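Local coordinates for aldehyde Dehydrogenase (Burkholderia cenocepacia, PDB 4O6R) that probably oxidises aldehydes to carboxylic acids with NAD(P)+ as the electron acceptor, as a member of the aldehyde dehydrogenase family, at the interface of chains A and B. Sequence-based numbering; all coordinates share one arbitrary frame. Chains: chain A/B, Aldehyde Dehydrogenase.

The interface of chains A and B. Residues chain A 238, 242-243, 245-246, 254; chain B 242-243, 245-246, 249.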
ATOM      1  N   GLY A 238      32.412  -4.283   2.085  1.00 13.58           N
ATOM      2  CA  GLY A 238      31.258  -3.878   1.280  1.00 13.19           C
ATOM      3  C   GLY A 238      31.632  -3.383  -0.101  1.00 13.08           C
ATOM      4  O   GLY A 238      30.967  -3.734  -1.084  1.00 11.97           O
ATOM      5  N   VAL A 242      30.498  -4.955  -3.769  1.00 11.02           N
ATOM      6  CA  VAL A 242      30.067  -4.148  -4.899  1.00 11.04           C
ATOM      7  C   VAL A 242      30.885  -4.471  -6.134  1.00 11.52           C
ATOM      8  O   VAL A 242      30.320  -4.735  -7.198  1.00 10.72           O
ATOM      9  CB  VAL A 242      30.075  -2.647  -4.564  1.00 10.88           C
ATOM     10  CG1 VAL A 242      29.825  -1.803  -5.807  1.00 10.82           C
ATOM     11  CG2 VAL A 242      29.007  -2.359  -3.525  1.00 10.84           C
ATOM     12  N   GLU A 243      32.211  -4.523  -5.973  1.00 12.69           N
ATOM     13  CA  GLU A 243      33.072  -4.827  -7.100  1.00 14.34           C
ATOM     14  C   GLU A 243      32.750  -6.199  -7.696  1.00 13.37           C
ATOM     15  O   GLU A 243      32.693  -6.353  -8.900  1.00 13.06           O
ATOM     16  CB  GLU A 243      34.560  -4.713  -6.704  1.00 16.99           C
ATOM     17  CG  GLU A 243      35.508  -4.521  -7.881  1.00 19.78           C
ATOM     18  CD  GLU A 243      35.941  -5.812  -8.534  1.00 23.82           C
ATOM     19  OE1 GLU A 243      35.549  -6.902  -8.030  1.00 27.45           O
ATOM     20  OE2 GLU A 243      36.689  -5.769  -9.563  1.00 28.97           O
ATOM     21  N   SER A 245      29.956  -7.764  -7.637  1.00 12.00           N
ATOM     22  CA  SER A 245      28.621  -7.794  -8.221  1.00 11.75           C
ATOM     23  C   SER A 245      28.621  -7.451  -9.719  1.00 12.12           C
ATOM     24  O   SER A 245      27.686  -7.761 -10.423  1.00 11.56           O
ATOM     25  CB  SER A 245      27.696  -6.825  -7.450  1.00 11.45           C
ATOM     26  OG  SER A 245      27.873  -5.495  -7.909  1.00 10.94           O
ATOM     27  N   GLN A 246      29.664  -6.793 -10.205  1.00 12.80           N
ATOM     28  CA  GLN A 246      29.721  -6.379 -11.608  1.00 13.46           C
ATOM     29  C   GLN A 246      29.600  -7.471 -12.626  1.00 12.99           C
ATOM     30  O   GLN A 246      29.189  -7.218 -13.763  1.00 12.83           O
ATOM     31  CB  GLN A 246      31.116  -5.903 -11.927  1.00 15.16           C
ATOM     32  CG  GLN A 246      31.473  -4.543 -11.527  1.00 16.31           C
ATOM     33  CD  GLN A 246      32.898  -4.316 -12.003  1.00 17.46           C
ATOM     34  OE1 GLN A 246      33.185  -4.316 -13.209  1.00 18.17           O
ATOM     35  NE2 GLN A 246      33.781  -4.154 -11.074  1.00 18.29           N
ATOM     36  N   LEU A 254      23.611  -3.888   1.466  1.00 10.16           N
ATOM     37  CA  LEU A 254      24.810  -3.654   2.294  1.00 10.23           C
ATOM     38  C   LEU A 254      24.414  -3.031   3.605  1.00 10.25           C
ATOM     39  O   LEU A 254      23.725  -2.013   3.615  1.00  9.53           O
ATOM     40  CB  LEU A 254      25.766  -2.687   1.596  1.00 10.28           C
ATOM     41  CG  LEU A 254      26.281  -3.046   0.202  1.00 10.21           C
ATOM     42  CD1 LEU A 254      26.990  -1.864  -0.465  1.00 10.38           C
ATOM     43  CD2 LEU A 254      27.193  -4.257   0.260  1.00 10.45           C
TER
ATOM     44  N   VAL B 242      28.764   0.468 -11.705  1.00 11.42           N
ATOM     45  CA  VAL B 242      28.859  -0.296 -10.451  1.00 11.69           C
ATOM     46  C   VAL B 242      30.266  -0.147  -9.842  1.00 12.85           C
ATOM     47  O   VAL B 242      30.425   0.143  -8.648  1.00 12.46           O
ATOM     48  CB  VAL B 242      28.521  -1.776 -10.703  1.00 12.04           C
ATOM     49  CG1 VAL B 242      28.842  -2.645  -9.484  1.00 12.79           C
ATOM     50  CG2 VAL B 242      27.038  -1.931 -11.109  1.00 11.42           C
ATOM     51  N   GLU B 243      31.291  -0.354 -10.667  1.00 14.52           N
ATOM     52  CA  GLU B 243      32.672  -0.135 -10.246  1.00 16.63           C
ATOM     53  C   GLU B 243      32.851   1.239  -9.626  1.00 15.44           C
ATOM     54  O   GLU B 243      33.431   1.363  -8.546  1.00 15.42           O
ATOM     55  CB  GLU B 243      33.620  -0.272 -11.442  1.00 20.03           C
ATOM     56  CG  GLU B 243      35.066   0.097 -11.144  1.00 23.86           C
ATOM     57  CD  GLU B 243      35.951  -1.089 -10.819  1.00 28.19           C
ATOM     58  OE1 GLU B 243      37.203  -0.907 -10.842  1.00 33.19           O
ATOM     59  OE2 GLU B 243      35.420  -2.202 -10.533  1.00 30.04           O
ATOM     60  N   SER B 245      30.716   3.190  -8.294  1.00 11.38           N
ATOM     61  CA  SER B 245      29.915   3.393  -7.084  1.00 10.64           C
ATOM     62  C   SER B 245      30.589   2.957  -5.800  1.00 11.22           C
ATOM     63  O   SER B 245      30.125   3.320  -4.735  1.00 10.77           O
ATOM     64  CB  SER B 245      28.548   2.674  -7.207  1.00 10.15           C
ATOM     65  OG  SER B 245      28.650   1.273  -7.026  1.00 10.15           O
ATOM     66  N   GLN B 246      31.660   2.168  -5.886  1.00 12.41           N
ATOM     67  CA  GLN B 246      32.350   1.670  -4.685  1.00 13.70           C
ATOM     68  C   GLN B 246      32.862   2.760  -3.772  1.00 13.36           C
ATOM     69  O   GLN B 246      32.953   2.561  -2.574  1.00 13.52           O
ATOM     70  CB  GLN B 246      33.607   0.905  -5.035  1.00 15.89           C
ATOM     71  CG  GLN B 246      33.409  -0.321  -5.828  1.00 17.19           C
ATOM     72  CD  GLN B 246      34.755  -0.919  -6.169  1.00 19.82           C
ATOM     73  OE1 GLN B 246      35.659  -0.978  -5.348  1.00 21.67           O
ATOM     74  NE2 GLN B 246      34.875  -1.383  -7.369  1.00 21.20           N
ATOM     75  N   LEU B 249      29.768   4.156  -1.937  1.00 10.60           N
ATOM     76  CA  LEU B 249      28.686   3.180  -1.785  1.00 10.67           C
ATOM     77  C   LEU B 249      27.328   3.800  -2.135  1.00  9.76           C
ATOM     78  O   LEU B 249      26.310   3.469  -1.558  1.00 10.17           O
ATOM     79  CB  LEU B 249      28.650   2.576  -0.375  1.00 11.87           C
ATOM     80  CG  LEU B 249      29.708   1.589   0.116  1.00 13.23           C
ATOM     81  CD1 LEU B 249      30.063   0.646  -1.015  1.00 13.47           C
ATOM     82  CD2 LEU B 249      30.953   2.272   0.633  1.00 13.40           C
TER
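A:Val242 and B:Val242 pass each other in opposite directions, their CG1 methyls 3.9 Å apart, where the C-terminal ends of the two helices 235-245 come together about a two-fold axis. In both chains CG1 stands anti to the backbone N (chi1 172° in A:Val242), which aims this methyl at the partner helix. It rests there on two oxygens: B:Val242 CG1 lies 3.4 Å from both the hydroxyl A:Ser245 OG and the carbonyl A:Val242 O, and A:Val242 CG1 packs likewise on B:Ser245 OG and B:Val242 O.

Apolar contact widens on either side of this centre. A:Gln246 runs antiparallel to B:Val242, its CG 3.8 Å from B:Val242 CG1. The other methyl of A:Val242, CG2, faces B:Leu249 CD1, which also touches A:Leu254 CD1 at 4.0 Å, the two leucine side chains crossing nearly at right angles.

Within each chain the oxygens beneath the partner's methyl are hydrogen-bonded to each other: A:Ser245 OG bonds to A:Val242 O at 2.7 Å, in the carbonyl plane on a lone pair.

Glu243 and Gln246 pair across the contact, differently in the two copies. B:Gln246 lies alongside A:Glu243, its amide turned 86° from the carboxylate, and its NE2 packs against the CB and CG methylenes. A:Gln246 NE2 instead comes within 2.6 Å of the carboxylate oxygen B:Glu243 OE2, with the planes 77° apart; its N-H points away, so a bond is doubtful.

The patch joins two subunits of the deposited tetramer, probably as part of the dimer interface typical of aldehyde dehydrogenases.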